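Local coordinates for protein coatomer subunit delta (PDB 5FJZ) that works in the COPI vesicle coat, probably in retrograde Golgi-to-ER transport, and interacts with Dsl1, whose tryptophan-motif peptide is bound here by its mu-homology domain, at residues Ile192-Ile197 and Gly203-Thr208; Thr127-Ser132 and Pro212-Leu217; Phe71-His74 and Asp78-Ser81; Leu107-Val112 and Thr237-Gln242. One frame throughout, in Å; residues are numbered along the deposited sequence.

In the fold
Contacts 1 and 4 are buried and almost wholly apolar, aliphatic and sulfur groups packed on an aromatic ring, sheet against sheet in contact 1, loop against sheet in contact 4. Contacts 2 and 3 are only partly buried and bring in charge: a glutamate lying along a valine, a lysine draped over a threonine. Contacts 1, 3 and 4 all draw on the long mixed sheet, but contact 1 lies on the opposite side of the chain's centre from the other two. Contacts 3 and 4 adjoin, Phe71 resting on Met239 and strand 72-73 pairing with strand 104-113. Contact 2 meets contact 1 where Ser132 packs on Thr208, and the neighbouring Asp215 and Tyr213 of its turn meet a second subunit.

Contact 1. Residues Ile192-Ile197 and Gly203-Thr208; sequences IKISKI and GALAFT
Ile192 reaches across from strand 190-194 to both Leu205 and Phe207 of strand 202-210, each of its two branches taking one partner. At the root, CB already lies 4.1 Å from Leu205 CD2. The short branch goes the same way, with Ile192 CG2 3.8 Å from Leu205 CD2. The longer branch leaves on the other side: CG1 stands anti to the carbonyl carbon (chi1 -58°), and the nearly extended bond beyond it carries CD1 out over the ring of Phe207. That methyl ends 3.7 Å from the ring centroid and only 9° off the normal, a CH-pi contact in which Ile192 CD1 sits close to equally far from all six ring carbons.

Phe207 offers this face with its CG set between the backbone N and the carbonyl carbon. An alanine at Phe207 is likely to leave the Ile192 methyl without its aromatic floor and open a gap between the strands. Further along, the Ile194 side chain slides past Leu205 in the opposite direction, CD1 about 3.7 Å from Leu205 CB, although Ile194 was modelled in two conformers and this approach is less certain. Val140 and Ile159 also pack on Phe207, and Phe157 on Leu205.

No hydrogen bond joins the segments, and their strand axes pass 9.6 Å apart, too far for pairing. This is face-to-face packing of two sheets, the hydrophobic interior of a beta sandwich, here within the mu-homology domain.

Contact 2. Residues Thr127-Ser132 and Pro212-Leu217; sequences TAVSPS and PYEDAL. Unlike the reference sequence in segment 127-132: Ala128 (reference Trp).
Val129 points its isopropyl group at the turn 214-217, where Leu217 and Glu214 receive it in quite different ways. Leu217 comes tip to tip: its CD1 methyl stops 3.8 Å from Val129 CG1 and is only slightly farther from CG2, so one leucine methyl bridges both prongs of the valine. Glu214 instead runs alongside, its extended chain passing the valine in the opposite direction. The carbon at its carboxylate end, CD, lies 3.9 Å from Val129 CG1, and OE2 reaches 4.1 Å from Val129 CB. With CG1 anti to the backbone N (chi1 171°), the valine meets the leucine methyl on one side of that branch and the glutamate on another.

The two receiving side chains are set three residues apart by a 3-10 turn, closed where Leu217 N donates to Glu214 O at 3.0 Å. Phe138 of the neighbouring strand 137-146 touches all three side chains. Between them in sequence, Asp215 forms salt bridges to Arg29 and to Arg91 of the second subunit.

In the fold, the 3-10 turn in the connection from strand 202-210 to strand 220-229 packs over one face of the four-stranded sheet, at its outermost strand 123-131.

Contact 3. Residues Phe71-His74 and Asp78-Ser81; sequences FKTH and DKQS
Lys79 drapes over Thr73, while Asp78 just before it starts the helix that carries the lysine. The Asp78 side chain turns back on the helix as an N-cap. Its OD1 accepts two weak bonds, a bent one from Gln80 N and a nearly straight but long one from Ser81 N (3.4 Å), so two N-H groups of the first turn share one oxygen.

Lys79 comes next and makes the crossing. Its CG stands anti to the backbone N (chi1 -177°), after which the chain bends at each of its remaining torsions and curls round the threonine instead of running straight out. Lys79 CB passes 3.7 Å from Thr73 OG1, and CE comes back to within 3.4 Å of that same oxygen. The threonine's other branch, CG2, packs 3.9 Å from Lys79 CE. The bend delivers NZ to the backbone of Phe71, where it gives a weak hydrogen bond, NZ to O 3.4 Å. Most of the contact is therefore methylene packing, with the charge merely resting on a carbonyl. Arg91 also touches Lys79, as does Asp215 of the second subunit.

Ser81 completes the cap: its OG donates to Asp78 OD2 at 2.7 Å, arriving from above the carboxylate plane, and so ties down the oxygen that the backbone N-H groups leave alone.

Next to Thr73, His74 stacks on an aromatic side chain of the bound peptide. In the fold, helix 79-85 follows strand 72-73 after a tight connection, and its first residue, Lys79, reaches back to the strand, which pairs inward with strand 104-113 at the edge of the long mixed sheet.

Contact 4. Residues Leu107-Val112 and Thr237-Gln242; sequences LRWRKV and TGMAIQ
Met239 folds its side chain against the indole of Trp109, touching it with more than one atom. The methionine starts with CG anti to the backbone N (chi1 -177°) and then bends at both later torsions, which wraps it along the benzene end of the indole. Met239 CG is nearest, 3.8 Å from Trp109 CH2 and 4.0 Å from CZ2. The sulfur follows obliquely: Met239 SD lies 5.1 Å from the centroid of the Trp109 six-membered ring and 28° off its normal, a Met-aromatic contact. The final bend brings CE over one face of the ring and on to Leu107, with Met239 CE 4.2 Å from Leu107 CD2.

Trp109 meets it with CG between the backbone N and the carbonyl carbon (chi1 57°), which turns the indole toward the loop. At its other end NE1 lies 3.9 Å from Thr237 OG1, too far for a bond; both atoms are instead hydrogen-bonded to Glu21 OE2, so a single carboxylate oxygen gathers the indole N-H and the threonine hydroxyl and fixes the turn of the ring. A leucine in place of Trp109 would probably cost Glu21 one of these partners and leave Met239 without the flat surface it packs on.

Ile19, Leu38 and Leu42 also touch the indole, the last two from strand 33-46. On the outward side, Arg108 makes a cation-pi contact with an aromatic side chain of the bound peptide. The loop leading into strand 241-246 of a smaller sheet covers one face of the long mixed sheet, filling the interior of this part of the mu-homology domain.

Contact 1. Residues Ile192-Ile197 and Gly203-Thr208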
loop_
_atom_site.group_PDB
_atom_site.type_symbol
_atom_site.label_atom_id
_atom_site.label_comp_id
_atom_site.label_asym_id
_atom_site.label_seq_id
_atom_site.Cartn_x
_atom_site.Cartn_y
_atom_site.Cartn_z
ATOM N N ILE A 192 11.816 11.915 20.341
ATOM C CA ILE A 192 12.585 13.011 20.986
ATOM C C ILE A 192 13.024 13.961 19.931
ATOM O O ILE A 192 13.665 13.580 18.945
ATOM C CB ILE A 192 13.861 12.506 21.772
ATOM C CG1 ILE A 192 13.438 11.512 22.820
ATOM C CG2 ILE A 192 14.568 13.759 22.339
ATOM C CD1 ILE A 192 14.592 10.647 23.385
ATOM N N LYS A 193 12.748 15.229 20.135
ATOM C CA LYS A 193 13.109 16.224 19.199
ATOM C C LYS A 193 14.243 17.019 19.668
ATOM O O LYS A 193 14.266 17.445 20.817
ATOM C CB LYS A 193 11.951 17.179 19.019
ATOM C CG LYS A 193 12.174 18.374 18.109
ATOM C CD LYS A 193 10.855 18.902 17.495
ATOM C CE LYS A 193 10.421 20.210 18.087
ATOM N NZ LYS A 193 10.229 20.198 19.544
ATOM N N ILE A 194 15.122 17.344 18.747
ATOM C CA ILE A 194 16.182 18.292 18.976
ATOM C C ILE A 194 15.911 19.549 18.156
ATOM O O ILE A 194 15.502 19.479 16.982
ATOM C CB ILE A 194 17.552 17.626 18.681
ATOM C CG1 ILE A 194 18.165 17.271 20.020
ATOM C CG2 ILE A 194 18.547 18.508 17.961
ATOM C CD1 ILE A 194 19.135 16.136 19.866
ATOM N N SER A 195 16.135 20.700 18.754
ATOM C CA SER A 195 15.816 21.975 18.105
ATOM C C SER A 195 16.595 22.286 16.858
ATOM O O SER A 195 16.019 22.723 15.863
ATOM C CB SER A 195 16.002 23.124 19.115
ATOM O OG SER A 195 14.919 24.008 18.999
ATOM N N LYS A 196 17.907 22.018 16.880
ATOM C CA LYS A 196 18.787 22.284 15.768
ATOM C C LYS A 196 19.958 21.316 15.683
ATOM O O LYS A 196 20.519 20.919 16.722
ATOM C CB LYS A 196 19.464 23.670 15.922
ATOM C CG LYS A 196 18.516 24.869 15.858
ATOM C CD LYS A 196 19.271 26.140 16.234
ATOM C CE LYS A 196 18.362 27.207 16.834
ATOM N NZ LYS A 196 17.506 27.863 15.802
ATOM N N ILE A 197 20.374 21.068 14.470
ATOM C CA ILE A 197 21.685 20.503 14.122
ATOM C C ILE A 197 22.363 21.498 13.195
ATOM O O ILE A 197 21.987 21.632 12.026
ATOM C CB ILE A 197 21.670 19.119 13.456
ATOM C CG1 ILE A 197 20.974 18.130 14.372
ATOM C CG2 ILE A 197 23.110 18.602 13.193
ATOM C CD1 ILE A 197 20.852 16.712 13.779
ATOM N N GLY A 203 27.386 16.239 16.872
ATOM C CA GLY A 203 26.751 16.369 18.176
ATOM C C GLY A 203 26.213 15.068 18.637
ATOM O O GLY A 203 26.415 14.018 18.011
ATOM N N ALA A 204 25.437 15.120 19.715
ATOM C CA ALA A 204 24.952 13.902 20.347
ATOM C C ALA A 204 23.684 14.148 21.074
ATOM O O ALA A 204 23.450 15.274 21.659
ATOM C CB ALA A 204 25.999 13.387 21.335
ATOM N N LEU A 205 22.889 13.110 21.127
ATOM C CA LEU A 205 21.702 13.082 22.021
ATOM C C LEU A 205 21.828 11.907 22.959
ATOM O O LEU A 205 21.923 10.746 22.520
ATOM C CB LEU A 205 20.422 12.939 21.157
ATOM C CG LEU A 205 19.112 12.709 21.890
ATOM C CD1 LEU A 205 18.753 13.883 22.773
ATOM C CD2 LEU A 205 17.909 12.484 20.931
ATOM N N ALA A 206 21.576 12.156 24.246
ATOM C CA ALA A 206 21.714 11.155 25.227
ATOM C C ALA A 206 20.529 11.101 26.156
ATOM O O ALA A 206 20.035 12.142 26.608
ATOM C CB ALA A 206 23.056 11.414 26.028
ATOM N N PHE A 207 20.061 9.904 26.439
ATOM C CA PHE A 207 18.886 9.706 27.290
ATOM C C PHE A 207 18.866 8.348 27.853
ATOM O O PHE A 207 19.579 7.448 27.376
ATOM C CB PHE A 207 17.589 10.037 26.494
ATOM C CG PHE A 207 17.480 9.251 25.255
ATOM C CD1 PHE A 207 18.224 9.592 24.115
ATOM C CD2 PHE A 207 16.797 8.113 25.238
ATOM C CE1 PHE A 207 18.157 8.803 22.957
ATOM C CE2 PHE A 207 16.751 7.313 24.111
ATOM C CZ PHE A 207 17.418 7.677 22.950
ATOM N N THR A 208 18.000 8.153 28.859
ATOM C CA THR A 208 17.731 6.903 29.412
ATOM C C THR A 208 16.268 6.525 29.181
ATOM O O THR A 208 15.408 7.328 29.398
ATOM C CB THR A 208 17.999 6.954 30.942
ATOM O OG1 THR A 208 19.372 7.349 31.166
ATOM C CG2 THR A 208 17.823 5.579 31.532
#

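Contact 2. Residues Thr127-Ser132 and Pro212-Leu217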
loop_
_atom_site.group_PDB
_atom_site.type_symbol
_atom_site.label_atom_id
_atom_site.label_comp_id
_atom_site.label_asym_id
_atom_site.label_seq_id
_atom_site.Cartn_x
_atom_site.Cartn_y
_atom_site.Cartn_z
ATOM N N THR A 127 25.367 4.806 17.347
ATOM C CA THR A 127 24.746 4.666 18.663
ATOM C C THR A 127 25.675 3.949 19.628
ATOM O O THR A 127 26.445 3.084 19.222
ATOM C CB THR A 127 23.387 3.956 18.587
ATOM O OG1 THR A 127 23.511 2.612 18.153
ATOM C CG2 THR A 127 22.456 4.649 17.625
ATOM N N ALA A 128 25.492 4.261 20.918
ATOM C CA ALA A 128 26.159 3.572 22.007
ATOM C C ALA A 128 25.127 3.355 23.092
ATOM O O ALA A 128 24.346 4.209 23.404
ATOM C CB ALA A 128 27.316 4.402 22.499
ATOM N N VAL A 129 25.053 2.145 23.580
ATOM C CA VAL A 129 24.032 1.777 24.547
ATOM C C VAL A 129 24.696 1.060 25.741
ATOM O O VAL A 129 25.605 0.286 25.532
ATOM C CB VAL A 129 23.001 0.875 23.873
ATOM C CG1 VAL A 129 22.052 0.304 24.915
ATOM C CG2 VAL A 129 22.212 1.638 22.816
ATOM N N SER A 130 24.196 1.282 26.952
ATOM C CA SER A 130 24.623 0.511 28.120
ATOM C C SER A 130 23.496 0.491 29.181
ATOM O O SER A 130 22.638 1.362 29.194
ATOM C CB SER A 130 25.929 1.093 28.667
ATOM O OG SER A 130 25.663 2.390 29.182
ATOM N N PRO A 131 23.488 -0.529 30.059
ATOM C CA PRO A 131 22.395 -0.674 31.010
ATOM C C PRO A 131 22.382 0.500 31.914
ATOM O O PRO A 131 23.435 0.971 32.253
ATOM C CB PRO A 131 22.754 -1.951 31.780
ATOM C CG PRO A 131 23.573 -2.762 30.822
ATOM C CD PRO A 131 24.350 -1.747 30.003
ATOM N N SER A 132 21.219 0.996 32.258
ATOM C CA SER A 132 21.135 2.165 33.104
ATOM C C SER A 132 21.280 1.830 34.577
ATOM O O SER A 132 21.065 0.708 35.014
ATOM C CB SER A 132 19.867 2.978 32.859
ATOM O OG SER A 132 18.755 2.479 33.570
ATOM N N PRO A 212 12.950 -3.856 27.357
ATOM C CA PRO A 212 13.169 -5.178 27.929
ATOM C C PRO A 212 14.509 -5.819 27.613
ATOM O O PRO A 212 14.988 -6.632 28.400
ATOM C CB PRO A 212 12.013 -6.016 27.346
ATOM C CG PRO A 212 11.489 -5.270 26.173
ATOM C CD PRO A 212 11.837 -3.827 26.401
ATOM N N TYR A 213 15.097 -5.493 26.467
ATOM C CA TYR A 213 16.452 -5.955 26.099
ATOM C C TYR A 213 16.950 -4.981 25.042
ATOM O O TYR A 213 16.166 -4.260 24.460
ATOM C CB TYR A 213 16.498 -7.402 25.620
ATOM C CG TYR A 213 15.447 -7.697 24.573
ATOM C CD1 TYR A 213 15.738 -7.513 23.234
ATOM C CD2 TYR A 213 14.167 -8.145 24.930
ATOM C CE1 TYR A 213 14.796 -7.717 22.257
ATOM C CE2 TYR A 213 13.215 -8.376 23.964
ATOM C CZ TYR A 213 13.548 -8.174 22.626
ATOM O OH TYR A 213 12.659 -8.409 21.664
ATOM N N GLU A 214 18.281 -4.900 24.916
ATOM C CA GLU A 214 18.968 -3.969 24.060
ATOM C C GLU A 214 18.405 -3.947 22.626
ATOM O O GLU A 214 18.169 -2.873 22.082
ATOM C CB GLU A 214 20.449 -4.295 24.065
ATOM C CG GLU A 214 21.281 -3.303 23.304
ATOM C CD GLU A 214 22.743 -3.352 23.699
ATOM O OE1 GLU A 214 23.075 -3.687 24.853
ATOM O OE2 GLU A 214 23.574 -3.066 22.844
ATOM N N ASP A 215 18.162 -5.114 22.046
ATOM C CA ASP A 215 17.752 -5.213 20.626
ATOM C C ASP A 215 16.353 -4.599 20.379
ATOM O O ASP A 215 16.069 -4.231 19.258
ATOM C CB ASP A 215 17.785 -6.622 20.074
ATOM C CG ASP A 215 19.178 -7.211 19.966
ATOM O OD1 ASP A 215 20.156 -6.464 19.739
ATOM O OD2 ASP A 215 19.277 -8.449 20.129
ATOM N N ALA A 216 15.576 -4.382 21.431
ATOM C CA ALA A 216 14.264 -3.788 21.369
ATOM C C ALA A 216 14.308 -2.303 21.111
ATOM O O ALA A 216 13.314 -1.673 20.715
ATOM C CB ALA A 216 13.539 -4.001 22.694
ATOM N N LEU A 217 15.488 -1.718 21.325
ATOM C CA LEU A 217 15.650 -0.311 21.099
ATOM C C LEU A 217 15.793 -0.018 19.604
ATOM O O LEU A 217 15.888 1.137 19.232
ATOM C CB LEU A 217 16.905 0.193 21.846
ATOM C CG LEU A 217 16.990 0.130 23.360
ATOM C CD1 LEU A 217 18.453 0.411 23.776
ATOM C CD2 LEU A 217 16.088 1.156 23.969
#

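Contact 3. Residues Phe71-His74 and Asp78-Ser81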
loop_
_atom_site.group_PDB
_atom_site.type_symbol
_atom_site.label_atom_id
_atom_site.label_comp_id
_atom_site.label_asym_id
_atom_site.label_seq_id
_atom_site.Cartn_x
_atom_site.Cartn_y
_atom_site.Cartn_z
ATOM N N PHE A 71 17.861 9.700 -14.869
ATOM C CA PHE A 71 16.998 10.834 -15.174
ATOM C C PHE A 71 15.873 10.301 -16.077
ATOM O O PHE A 71 16.097 9.556 -17.020
ATOM C CB PHE A 71 17.743 11.971 -15.820
ATOM C CG PHE A 71 18.547 12.808 -14.909
ATOM C CD1 PHE A 71 17.939 13.609 -13.950
ATOM C CD2 PHE A 71 19.943 12.792 -14.970
ATOM C CE1 PHE A 71 18.667 14.379 -13.100
ATOM C CE2 PHE A 71 20.666 13.594 -14.110
ATOM C CZ PHE A 71 20.040 14.388 -13.194
ATOM N N LYS A 72 14.662 10.617 -15.699
ATOM C CA LYS A 72 13.481 10.036 -16.400
ATOM C C LYS A 72 12.531 11.177 -16.550
ATOM O O LYS A 72 12.199 11.859 -15.576
ATOM C CB LYS A 72 12.873 8.877 -15.620
ATOM C CG LYS A 72 11.751 8.164 -16.365
ATOM C CD LYS A 72 10.744 7.519 -15.411
ATOM C CE LYS A 72 11.337 6.290 -14.689
ATOM N NZ LYS A 72 12.146 6.633 -13.462
ATOM N N THR A 73 12.200 11.487 -17.792
ATOM C CA THR A 73 11.271 12.560 -18.103
ATOM C C THR A 73 9.842 11.985 -18.178
ATOM O O THR A 73 9.576 10.808 -18.441
ATOM C CB THR A 73 11.540 13.259 -19.470
ATOM O OG1 THR A 73 11.685 12.237 -20.450
ATOM C CG2 THR A 73 12.771 14.163 -19.414
ATOM N N HIS A 74 8.938 12.827 -17.794
ATOM C CA HIS A 74 7.515 12.466 -17.873
ATOM C C HIS A 74 7.183 12.076 -19.307
ATOM O O HIS A 74 7.753 12.677 -20.256
ATOM C CB HIS A 74 6.710 13.662 -17.388
ATOM C CG HIS A 74 5.249 13.418 -17.374
ATOM N ND1 HIS A 74 4.492 13.430 -18.521
ATOM C CD2 HIS A 74 4.419 13.101 -16.365
ATOM C CE1 HIS A 74 3.229 13.198 -18.205
ATOM N NE2 HIS A 74 3.161 12.978 -16.911
ATOM N N ASP A 78 9.688 15.990 -23.693
ATOM C CA ASP A 78 10.608 15.605 -24.779
ATOM C C ASP A 78 12.023 15.191 -24.244
ATOM O O ASP A 78 12.808 16.050 -23.797
ATOM C CB ASP A 78 10.740 16.819 -25.694
ATOM C CG ASP A 78 11.687 16.584 -26.893
ATOM O OD1 ASP A 78 12.264 15.496 -27.037
ATOM O OD2 ASP A 78 11.885 17.571 -27.632
ATOM N N LYS A 79 12.254 13.886 -24.204
ATOM C CA LYS A 79 13.492 13.323 -23.651
ATOM C C LYS A 79 14.716 13.817 -24.404
ATOM O O LYS A 79 15.733 14.172 -23.792
ATOM C CB LYS A 79 13.414 11.798 -23.662
ATOM C CG LYS A 79 14.604 11.053 -23.061
ATOM C CD LYS A 79 15.135 11.766 -21.797
ATOM C CE LYS A 79 14.872 11.014 -20.508
ATOM N NZ LYS A 79 15.769 9.834 -20.415
ATOM N N GLN A 80 14.604 13.913 -25.736
ATOM C CA GLN A 80 15.774 14.329 -26.553
ATOM C C GLN A 80 16.213 15.724 -26.262
ATOM O O GLN A 80 17.425 15.957 -26.131
ATOM C CB GLN A 80 15.479 14.192 -28.054
ATOM C CG GLN A 80 15.087 12.807 -28.473
ATOM C CD GLN A 80 16.275 11.900 -28.303
ATOM O OE1 GLN A 80 16.702 11.745 -27.184
ATOM N NE2 GLN A 80 16.860 11.346 -29.398
ATOM N N SER A 81 15.275 16.668 -26.139
ATOM C CA SER A 81 15.618 18.043 -25.716
ATOM C C SER A 81 16.222 18.143 -24.290
ATOM O O SER A 81 17.061 18.999 -24.038
ATOM C CB SER A 81 14.415 18.967 -25.734
ATOM O OG SER A 81 13.960 19.118 -27.050
#

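Contact 4. Residues Leu107-Val112 and Thr237-Gln242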
loop_
_atom_site.group_PDB
_atom_site.type_symbol
_atom_site.label_atom_id
_atom_site.label_comp_id
_atom_site.label_asym_id
_atom_site.label_seq_id
_atom_site.Cartn_x
_atom_site.Cartn_y
_atom_site.Cartn_z
ATOM N N LEU A 107 10.300 15.606 -14.242
ATOM C CA LEU A 107 11.566 14.937 -14.254
ATOM C C LEU A 107 11.772 14.273 -12.913
ATOM O O LEU A 107 11.440 14.859 -11.858
ATOM C CB LEU A 107 12.697 15.967 -14.558
ATOM C CG LEU A 107 14.112 15.403 -14.535
ATOM C CD1 LEU A 107 14.348 14.587 -15.812
ATOM C CD2 LEU A 107 15.101 16.587 -14.516
ATOM N N ARG A 108 12.315 13.090 -12.924
ATOM C CA ARG A 108 12.643 12.320 -11.719
ATOM C C ARG A 108 14.031 11.692 -11.851
ATOM O O ARG A 108 14.569 11.522 -12.963
ATOM C CB ARG A 108 11.688 11.099 -11.625
ATOM C CG ARG A 108 10.335 11.465 -11.112
ATOM C CD ARG A 108 9.445 10.247 -11.275
ATOM N NE ARG A 108 8.222 10.400 -10.482
ATOM C CZ ARG A 108 7.173 9.585 -10.590
ATOM N NH1 ARG A 108 7.178 8.567 -11.473
ATOM N NH2 ARG A 108 6.107 9.791 -9.831
ATOM N N TRP A 109 14.633 11.407 -10.706
ATOM C CA TRP A 109 15.953 10.842 -10.616
ATOM C C TRP A 109 16.028 9.967 -9.405
ATOM O O TRP A 109 15.266 10.110 -8.487
ATOM C CB TRP A 109 17.052 11.938 -10.707
ATOM C CG TRP A 109 16.994 13.028 -9.704
ATOM C CD1 TRP A 109 17.740 13.118 -8.548
ATOM C CD2 TRP A 109 16.217 14.211 -9.786
ATOM N NE1 TRP A 109 17.405 14.335 -7.882
ATOM C CE2 TRP A 109 16.526 15.027 -8.667
ATOM C CE3 TRP A 109 15.377 14.757 -10.777
ATOM C CZ2 TRP A 109 15.889 16.173 -8.443
ATOM C CZ3 TRP A 109 14.776 15.916 -10.531
ATOM C CH2 TRP A 109 15.001 16.619 -9.411
ATOM N N ARG A 110 16.992 9.058 -9.402
ATOM C CA ARG A 110 17.227 8.159 -8.306
ATOM C C ARG A 110 18.657 7.676 -8.318
ATOM O O ARG A 110 19.143 7.220 -9.356
ATOM C CB ARG A 110 16.317 6.936 -8.428
ATOM C CG ARG A 110 16.370 6.016 -7.228
ATOM C CD ARG A 110 15.221 5.010 -7.230
ATOM N NE ARG A 110 15.504 3.919 -8.102
ATOM C CZ ARG A 110 16.168 2.823 -7.763
ATOM N NH1 ARG A 110 16.486 2.574 -6.524
ATOM N NH2 ARG A 110 16.380 1.867 -8.644
ATOM N N LYS A 111 19.277 7.670 -7.160
ATOM C CA LYS A 111 20.639 7.158 -7.092
ATOM C C LYS A 111 20.790 6.411 -5.829
ATOM O O LYS A 111 20.188 6.770 -4.786
ATOM C CB LYS A 111 21.658 8.308 -7.189
ATOM C CG LYS A 111 23.034 7.738 -7.119
ATOM C CD LYS A 111 24.077 8.656 -7.699
ATOM C CE LYS A 111 25.458 8.087 -7.480
ATOM N NZ LYS A 111 26.380 9.139 -7.885
ATOM N N VAL A 112 21.570 5.335 -5.911
ATOM C CA VAL A 112 21.825 4.469 -4.816
ATOM C C VAL A 112 23.301 4.481 -4.433
ATOM O O VAL A 112 24.199 4.669 -5.270
ATOM C CB VAL A 112 21.358 3.012 -4.991
ATOM C CG1 VAL A 112 19.875 2.901 -5.352
ATOM C CG2 VAL A 112 22.284 2.187 -5.852
ATOM N N THR A 237 21.510 17.445 -4.332
ATOM C CA THR A 237 22.424 16.801 -5.318
ATOM C C THR A 237 22.917 17.856 -6.317
ATOM O O THR A 237 23.615 17.513 -7.255
ATOM C CB THR A 237 21.736 15.698 -6.080
ATOM O OG1 THR A 237 20.579 16.269 -6.706
ATOM C CG2 THR A 237 21.367 14.563 -5.139
ATOM N N GLY A 238 22.521 19.112 -6.151
ATOM C CA GLY A 238 22.897 20.167 -7.134
ATOM C C GLY A 238 21.906 20.532 -8.214
ATOM O O GLY A 238 22.229 21.300 -9.092
ATOM N N MET A 239 20.689 19.950 -8.222
ATOM C CA MET A 239 19.703 20.351 -9.195
ATOM C C MET A 239 19.244 21.794 -8.977
ATOM O O MET A 239 19.023 22.233 -7.852
ATOM C CB MET A 239 18.501 19.325 -9.129
ATOM C CG MET A 239 17.316 19.493 -10.153
ATOM S SD MET A 239 17.676 19.517 -11.926
ATOM C CE MET A 239 18.304 17.857 -12.179
ATOM N N ALA A 240 19.088 22.511 -10.086
ATOM C CA ALA A 240 18.757 23.938 -10.040
ATOM C C ALA A 240 18.336 24.388 -11.461
ATOM O O ALA A 240 18.545 23.708 -12.429
ATOM C CB ALA A 240 19.978 24.728 -9.580
ATOM N N ILE A 241 17.712 25.566 -11.522
ATOM C CA ILE A 241 17.167 26.127 -12.716
ATOM C C ILE A 241 18.028 27.341 -13.112
ATOM O O ILE A 241 18.391 28.167 -12.268
ATOM C CB ILE A 241 15.750 26.633 -12.456
ATOM C CG1 ILE A 241 14.859 25.482 -11.983
ATOM C CG2 ILE A 241 15.153 27.296 -13.714
ATOM C CD1 ILE A 241 14.758 24.312 -12.924
ATOM N N GLN A 242 18.284 27.431 -14.394
ATOM C CA GLN A 242 19.042 28.582 -14.965
ATOM C C GLN A 242 18.119 29.680 -15.430
ATOM O O GLN A 242 18.309 30.851 -15.153
ATOM C CB GLN A 242 19.704 28.015 -16.175
ATOM C CG GLN A 242 20.375 29.002 -17.041
ATOM C CD GLN A 242 21.752 28.419 -17.195
ATOM O OE1 GLN A 242 22.088 27.849 -18.223
ATOM N NE2 GLN A 242 22.541 28.432 -16.064
#